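Local coordinates for D-methionine-binding lipoprotein MetQ (Escherichia coli, PDB 4YAH) that binds methionine as the solute-binding component of an ATP-driven permease that transports D-methionine, at residues 146-149 with 150-154; 159-162 with 163-167; 219-222 with 223-227. All coordinates share one frame; numbering follows the deposited sequence.

Interaction 1: residues 146-149 with 150-154; sequences LLLL and QKVGL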
loop_
_atom_site.group_PDB
_atom_site.type_symbol
_atom_site.label_atom_id
_atom_site.label_comp_id
_atom_site.label_asym_id
_atom_site.label_seq_id
_atom_site.Cartn_x
_atom_site.Cartn_y
_atom_site.Cartn_z
ATOM N N LEU A 146 -7.822 10.549 -4.610
ATOM C CA LEU A 146 -8.479 11.806 -4.965
ATOM C C LEU A 146 -7.583 13.001 -4.649
ATOM O O LEU A 146 -7.537 13.969 -5.416
ATOM C CB LEU A 146 -9.816 11.924 -4.245
ATOM C CG LEU A 146 -10.873 10.910 -4.668
ATOM C CD1 LEU A 146 -12.095 11.122 -3.850
ATOM C CD2 LEU A 146 -11.214 11.035 -6.142
ATOM N N LEU A 147 -6.850 12.946 -3.536
ATOM C CA LEU A 147 -5.912 14.018 -3.223
ATOM C C LEU A 147 -4.824 14.117 -4.296
ATOM O O LEU A 147 -4.394 15.212 -4.635
ATOM C CB LEU A 147 -5.297 13.802 -1.840
ATOM C CG LEU A 147 -6.308 14.036 -0.725
ATOM C CD1 LEU A 147 -5.741 13.487 0.582
ATOM C CD2 LEU A 147 -6.673 15.506 -0.596
ATOM N N LEU A 148 -4.410 12.973 -4.848
ATOM C CA LEU A 148 -3.392 12.974 -5.894
ATOM C C LEU A 148 -3.950 13.585 -7.185
ATOM O O LEU A 148 -3.268 14.381 -7.850
ATOM C CB LEU A 148 -2.857 11.556 -6.128
ATOM C CG LEU A 148 -1.770 11.410 -7.200
ATOM C CD1 LEU A 148 -0.612 12.361 -6.974
ATOM C CD2 LEU A 148 -1.249 9.988 -7.239
ATOM N N LEU A 149 -5.190 13.234 -7.525
ATOM C CA LEU A 149 -5.846 13.779 -8.708
ATOM C C LEU A 149 -6.028 15.291 -8.565
ATOM O O LEU A 149 -5.992 16.024 -9.562
ATOM C CB LEU A 149 -7.192 13.097 -8.927
ATOM C CG LEU A 149 -7.075 11.616 -9.303
ATOM C CD1 LEU A 149 -8.448 10.963 -9.398
ATOM C CD2 LEU A 149 -6.306 11.394 -10.590
ATOM N N GLN A 150 -6.225 15.750 -7.333
ATOM C CA GLN A 150 -6.334 17.186 -7.072
ATOM C C GLN A 150 -4.960 17.847 -7.221
ATOM O O GLN A 150 -4.831 18.923 -7.813
ATOM C CB GLN A 150 -6.911 17.449 -5.672
ATOM C CG GLN A 150 -6.926 18.941 -5.289
ATOM C CD GLN A 150 -7.603 19.191 -3.951
ATOM O OE1 GLN A 150 -8.668 19.800 -3.895
ATOM N NE2 GLN A 150 -6.986 18.720 -2.874
ATOM N N LYS A 151 -3.937 17.198 -6.673
ATOM C CA LYS A 151 -2.576 17.708 -6.750
ATOM C C LYS A 151 -2.139 17.964 -8.192
ATOM O O LYS A 151 -1.457 18.957 -8.468
ATOM C CB LYS A 151 -1.622 16.736 -6.070
ATOM C CG LYS A 151 -0.145 17.064 -6.175
ATOM C CD LYS A 151 0.667 15.916 -5.591
ATOM C CE LYS A 151 2.115 15.920 -6.058
ATOM N NZ LYS A 151 2.889 17.026 -5.440
ATOM N N VAL A 152 -2.506 17.068 -9.103
ATOM C CA VAL A 152 -2.099 17.227 -10.500
ATOM C C VAL A 152 -3.109 18.062 -11.287
ATOM O O VAL A 152 -2.975 18.218 -12.502
ATOM C CB VAL A 152 -1.876 15.843 -11.170
ATOM C CG1 VAL A 152 -0.838 15.070 -10.383
ATOM C CG2 VAL A 152 -3.173 15.039 -11.272
ATOM N N GLY A 153 -4.113 18.596 -10.593
ATOM C CA GLY A 153 -4.999 19.607 -11.163
ATOM C C GLY A 153 -6.207 19.123 -11.956
ATOM O O GLY A 153 -6.877 19.920 -12.627
ATOM N N LEU A 154 -6.499 17.829 -11.888
ATOM C CA LEU A 154 -7.606 17.276 -12.648
ATOM C C LEU A 154 -8.946 17.573 -11.987
ATOM O O LEU A 154 -9.956 17.750 -12.669
ATOM C CB LEU A 154 -7.426 15.777 -12.826
ATOM C CG LEU A 154 -6.288 15.377 -13.767
ATOM C CD1 LEU A 154 -6.042 13.891 -13.704
ATOM C CD2 LEU A 154 -6.608 15.762 -15.199
HETATM O O HOH W 1 -4.268 17.507 -3.118
#
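Gln150 N and Lys151 N donate to the carbonyl oxygens of Leu146 and Leu147, each at 2.9 Å, and Val152 N reaches Leu148 O at 3.1 Å, three successive i to i+4 bonds that close the end of helix 139-151. The next carbonyl breaks the pattern. Leu149 O takes Leu154 N, five residues on, at 3.0 Å, with the donor nearly in line with the C=O bond (168°). Gly153 N turns back to Gln150 O, and its phi of +86°, a value that favours glycine, swings the chain out of the helix. Leu147 O has a second partner, a water that donates to it at 2.8 Å and accepts from Gln150 NE2 at 3.0 Å. With CG anti to the backbone N (chi1 175°) and the rest of the chain extended, Gln150 lies alongside Leu147 and points the same way, bringing NE2 beside CD2 of that leucine. Its OE1 accepts from Leu157 N, and the two bonds together fix the turn of the amide. Lys151 runs its CD obliquely past Leu148 CD1 at 4.0 Å on the way to a salt bridge between NZ and Asp222 OD2. Beyond the polar atoms, Leu149 CD2 meets Leu154 CD1 at 4.0 Å, an apolar pair spanning the helix end, while Leu148, Leu149 and Val152 all pack on Phe219 of strand 219-220. Gly153 with positive phi and the paired bonds back into the last turn make this a Schellman motif, the C-terminal capping of helix 139-151.

Interaction 2: residues 159-162 with 163-167; sequences DGVG and LLPTV
Val161 turns its branched side chain onto Pro165, CB to CB at 3.7 Å, and the two groups cross at about a right angle. Chi1 of -69° puts CG1 anti to the carbonyl carbon, and in this rotamer both methyls reach the proline: CG2 lies 3.8 Å from Pro165 CB and CG1 4.0 Å from the same atom, so the proline CB sits against the fork of the valine. Val161 also touches Asp169, and the proline ring packs on Leu147 of helix 139-151. The backbone between the two is a type II' beta turn from Val161 to Leu164, closed by Leu164 N donating to Val161 O at 3.2 Å; the donor stands 35° from the carbonyl plane. Gly162 occupies the second position of the turn with a positive phi of 63°, where a CB would collide with Leu163 N. Its carbonyl oxygen lies 3.8 Å from Pro165 CD, so the proline ring is met by the glycine backbone as well as by the valine side chain. Leu163 packs on Pro226 and Tyr227, as well as on Pro90 of helix 89-99. Leu164 beside it touches Thr140 and Gln94, the latter on that same helix, which follows strand 83-88 of the six-stranded sheet.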
loop_
_atom_site.group_PDB
_atom_site.type_symbol
_atom_site.label_atom_id
_atom_site.label_comp_id
_atom_site.label_asym_id
_atom_site.label_seq_id
_atom_site.Cartn_x
_atom_site.Cartn_y
_atom_site.Cartn_z
ATOM N N ASP A 159 -13.226 21.953 0.872
ATOM C CA ASP A 159 -12.342 22.205 1.995
ATOM C C ASP A 159 -12.676 21.272 3.151
ATOM O O ASP A 159 -13.806 20.776 3.266
ATOM C CB ASP A 159 -12.436 23.667 2.426
ATOM C CG ASP A 159 -12.082 24.626 1.300
ATOM O OD1 ASP A 159 -11.246 24.266 0.439
ATOM O OD2 ASP A 159 -12.646 25.740 1.273
ATOM N N GLY A 160 -11.670 20.995 3.978
ATOM C CA GLY A 160 -11.858 20.266 5.218
ATOM C C GLY A 160 -11.968 18.758 5.096
ATOM O O GLY A 160 -12.373 18.096 6.045
ATOM N N VAL A 161 -11.609 18.202 3.942
ATOM C CA VAL A 161 -11.771 16.764 3.738
ATOM C C VAL A 161 -10.700 15.939 4.443
ATOM O O VAL A 161 -10.911 14.759 4.709
ATOM C CB VAL A 161 -11.746 16.377 2.237
ATOM C CG1 VAL A 161 -12.978 16.891 1.535
ATOM C CG2 VAL A 161 -10.466 16.866 1.557
ATOM N N GLY A 162 -9.553 16.548 4.721
ATOM C CA GLY A 162 -8.457 15.853 5.366
ATOM C C GLY A 162 -7.962 14.716 4.487
ATOM O O GLY A 162 -7.741 14.904 3.277
ATOM N N LEU A 163 -7.822 13.537 5.091
ATOM C CA LEU A 163 -7.348 12.346 4.384
ATOM C C LEU A 163 -8.465 11.527 3.766
ATOM O O LEU A 163 -8.191 10.557 3.055
ATOM C CB LEU A 163 -6.553 11.442 5.326
ATOM C CG LEU A 163 -5.262 12.027 5.900
ATOM C CD1 LEU A 163 -4.515 10.964 6.683
ATOM C CD2 LEU A 163 -4.380 12.589 4.798
ATOM N N LEU A 164 -9.713 11.903 4.035
ATOM C CA LEU A 164 -10.847 11.067 3.664
ATOM C C LEU A 164 -11.849 11.750 2.723
ATOM O O LEU A 164 -13.059 11.614 2.885
ATOM C CB LEU A 164 -11.554 10.585 4.929
ATOM C CG LEU A 164 -10.648 9.731 5.828
ATOM C CD1 LEU A 164 -11.318 9.433 7.169
ATOM C CD2 LEU A 164 -10.266 8.426 5.151
ATOM N N PRO A 165 -11.351 12.444 1.695
ATOM C CA PRO A 165 -12.346 12.867 0.708
ATOM C C PRO A 165 -13.014 11.672 0.012
ATOM O O PRO A 165 -12.404 10.605 -0.112
ATOM C CB PRO A 165 -11.520 13.680 -0.294
ATOM C CG PRO A 165 -10.162 13.079 -0.231
ATOM C CD PRO A 165 -9.973 12.670 1.227
ATOM N N THR A 166 -14.253 11.867 -0.430
ATOM C CA THR A 166 -14.942 10.910 -1.295
ATOM C C THR A 166 -15.268 11.573 -2.618
ATOM O O THR A 166 -15.008 12.759 -2.801
ATOM C CB THR A 166 -16.243 10.397 -0.678
ATOM O OG1 THR A 166 -17.214 11.443 -0.694
ATOM C CG2 THR A 166 -16.029 9.919 0.747
ATOM N N VAL A 167 -15.849 10.821 -3.540
ATOM C CA VAL A 167 -16.205 11.391 -4.831
ATOM C C VAL A 167 -17.266 12.475 -4.660
ATOM O O VAL A 167 -17.336 13.411 -5.450
ATOM C CB VAL A 167 -16.683 10.296 -5.797
ATOM C CG1 VAL A 167 -17.177 10.886 -7.107
ATOM C CG2 VAL A 167 -15.540 9.342 -6.071
#

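Interaction 3: residues 219-222 with 223-227; sequences FVED and KESPY
Glu221 brings its carboxylate obliquely up to the ring of Tyr227, OE2 3.5 Å from CE2 and 3.6 Å from CD2. The two planes are only 8° apart, although the side chains as a whole cross at about a right angle. A chi1 of -169° points CG opposite the backbone N, and the extended chain carries the carboxylate there. Three partners hold OE1: Arg144 NH2 in a salt bridge, Ile114 N, and a water that donates to it at 2.8 Å. With an alanine here, Arg144 would probably lose this carboxylate mate and the water one of its three partners. Asp222 follows, its carbonyl oxygen accepting from the same water at 2.8 Å. The water in turn accepts from Ser225 OG at 2.7 Å, bridging the two segments where no direct hydrogen bond joins them. Ser225 OG also accepts from Tyr227 N at 3.2 Å, an ST turn, and Pro226 CG rests on one face of the tyrosine ring. Arg144, which contacts the bound methionine, forms a cation-pi pair with Tyr227, so Glu221 and Tyr227 probably act as a second shell of the ligand pocket that positions Arg144.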
loop_
_atom_site.group_PDB
_atom_site.type_symbol
_atom_site.label_atom_id
_atom_site.label_comp_id
_atom_site.label_asym_id
_atom_site.label_seq_id
_atom_site.Cartn_x
_atom_site.Cartn_y
_atom_site.Cartn_z
ATOM N N PHE A 219 2.097 10.410 -13.170
ATOM C CA PHE A 219 2.279 11.349 -12.074
ATOM C C PHE A 219 2.407 10.507 -10.825
ATOM O O PHE A 219 1.948 9.372 -10.811
ATOM C CB PHE A 219 1.127 12.345 -11.959
ATOM C CG PHE A 219 -0.237 11.716 -11.960
ATOM C CD1 PHE A 219 -0.999 11.669 -13.119
ATOM C CD2 PHE A 219 -0.759 11.165 -10.801
ATOM C CE1 PHE A 219 -2.257 11.090 -13.114
ATOM C CE2 PHE A 219 -2.012 10.591 -10.795
ATOM C CZ PHE A 219 -2.766 10.561 -11.947
ATOM N N VAL A 220 3.053 11.076 -9.816
ATOM C CA VAL A 220 3.411 10.353 -8.604
ATOM C C VAL A 220 3.243 11.269 -7.404
ATOM O O VAL A 220 3.562 12.455 -7.448
ATOM C CB VAL A 220 4.870 9.842 -8.659
ATOM C CG1 VAL A 220 5.148 8.892 -7.483
ATOM C CG2 VAL A 220 5.141 9.168 -9.975
ATOM N N GLU A 221 2.692 10.695 -6.352
ATOM C CA GLU A 221 2.608 11.301 -5.034
ATOM C C GLU A 221 3.978 11.726 -4.498
ATOM O O GLU A 221 4.970 11.057 -4.796
ATOM C CB GLU A 221 1.957 10.268 -4.125
ATOM C CG GLU A 221 1.517 10.704 -2.755
ATOM C CD GLU A 221 0.920 9.512 -2.005
ATOM O OE1 GLU A 221 1.652 8.508 -1.833
ATOM O OE2 GLU A 221 -0.276 9.566 -1.634
ATOM N N ASP A 222 4.030 12.811 -3.710
ATOM C CA ASP A 222 5.273 13.212 -3.020
ATOM C C ASP A 222 5.755 12.130 -2.062
ATOM O O ASP A 222 4.945 11.455 -1.452
ATOM C CB ASP A 222 5.082 14.507 -2.212
ATOM C CG ASP A 222 4.805 15.716 -3.075
ATOM O OD1 ASP A 222 4.192 16.674 -2.543
ATOM O OD2 ASP A 222 5.200 15.721 -4.264
ATOM N N LYS A 223 7.071 11.985 -1.911
ATOM C CA LYS A 223 7.640 11.049 -0.932
ATOM C C LYS A 223 7.143 11.343 0.486
ATOM O O LYS A 223 6.916 10.424 1.279
ATOM C CB LYS A 223 9.169 11.097 -0.944
ATOM C CG LYS A 223 9.808 10.545 -2.208
ATOM C CD LYS A 223 11.324 10.721 -2.180
ATOM C CE LYS A 223 11.937 10.570 -3.569
ATOM N NZ LYS A 223 11.682 9.225 -4.163
ATOM N N GLU A 224 7.001 12.623 0.806
ATOM C CA GLU A 224 6.488 13.032 2.108
ATOM C C GLU A 224 4.978 12.889 2.171
ATOM O O GLU A 224 4.233 13.649 1.562
ATOM C CB GLU A 224 6.880 14.483 2.427
ATOM C CG GLU A 224 6.352 14.959 3.775
ATOM C CD GLU A 224 6.862 14.095 4.917
ATOM O OE1 GLU A 224 8.098 14.005 5.064
ATOM O OE2 GLU A 224 6.037 13.493 5.651
ATOM N N SER A 225 4.523 11.900 2.923
ATOM C CA SER A 225 3.106 11.626 3.028
ATOM C C SER A 225 2.851 10.889 4.319
ATOM O O SER A 225 3.788 10.443 4.952
ATOM C CB SER A 225 2.629 10.767 1.852
ATOM O OG SER A 225 2.997 9.422 2.096
ATOM N N PRO A 226 1.579 10.764 4.704
ATOM C CA PRO A 226 1.285 9.997 5.915
ATOM C C PRO A 226 1.219 8.492 5.698
ATOM O O PRO A 226 0.733 7.812 6.602
ATOM C CB PRO A 226 -0.083 10.529 6.333
ATOM C CG PRO A 226 -0.712 10.974 5.082
ATOM C CD PRO A 226 0.389 11.473 4.207
ATOM N N TYR A 227 1.704 7.969 4.574
ATOM C CA TYR A 227 1.369 6.589 4.211
ATOM C C TYR A 227 2.502 5.578 4.394
ATOM O O TYR A 227 2.535 4.553 3.724
ATOM C CB TYR A 227 0.857 6.570 2.754
ATOM C CG TYR A 227 -0.354 7.458 2.572
ATOM C CD1 TYR A 227 -1.568 7.139 3.159
ATOM C CD2 TYR A 227 -0.284 8.622 1.825
ATOM C CE1 TYR A 227 -2.664 7.951 3.024
ATOM C CE2 TYR A 227 -1.377 9.442 1.679
ATOM C CZ TYR A 227 -2.562 9.102 2.262
ATOM O OH TYR A 227 -3.649 9.927 2.106
HETATM O O HOH W 2 3.978 9.047 -0.369
#

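Along the chain the three interactions come in series: the end of helix 139-151, the turn between strands 156-157 and 170-172, then the segment from strand 219-220 toward strand 229-234. The centre of interaction 1 lies about 12 Å from those of the other two, which are about 16 Å apart. Helix 139-151 joins them, with Leu146 and Leu147 against interaction 2, Leu148 and Lys151 against interaction 3. Interactions 2 and 3 also meet directly, through Leu163. Strand 219-220 edges the five-stranded sheet, whereas strand 229-234 belongs to the six-stranded one, so interaction 3 lies on a passage between lobes, consistent with a binding-protein fold that holds its methionine between the two.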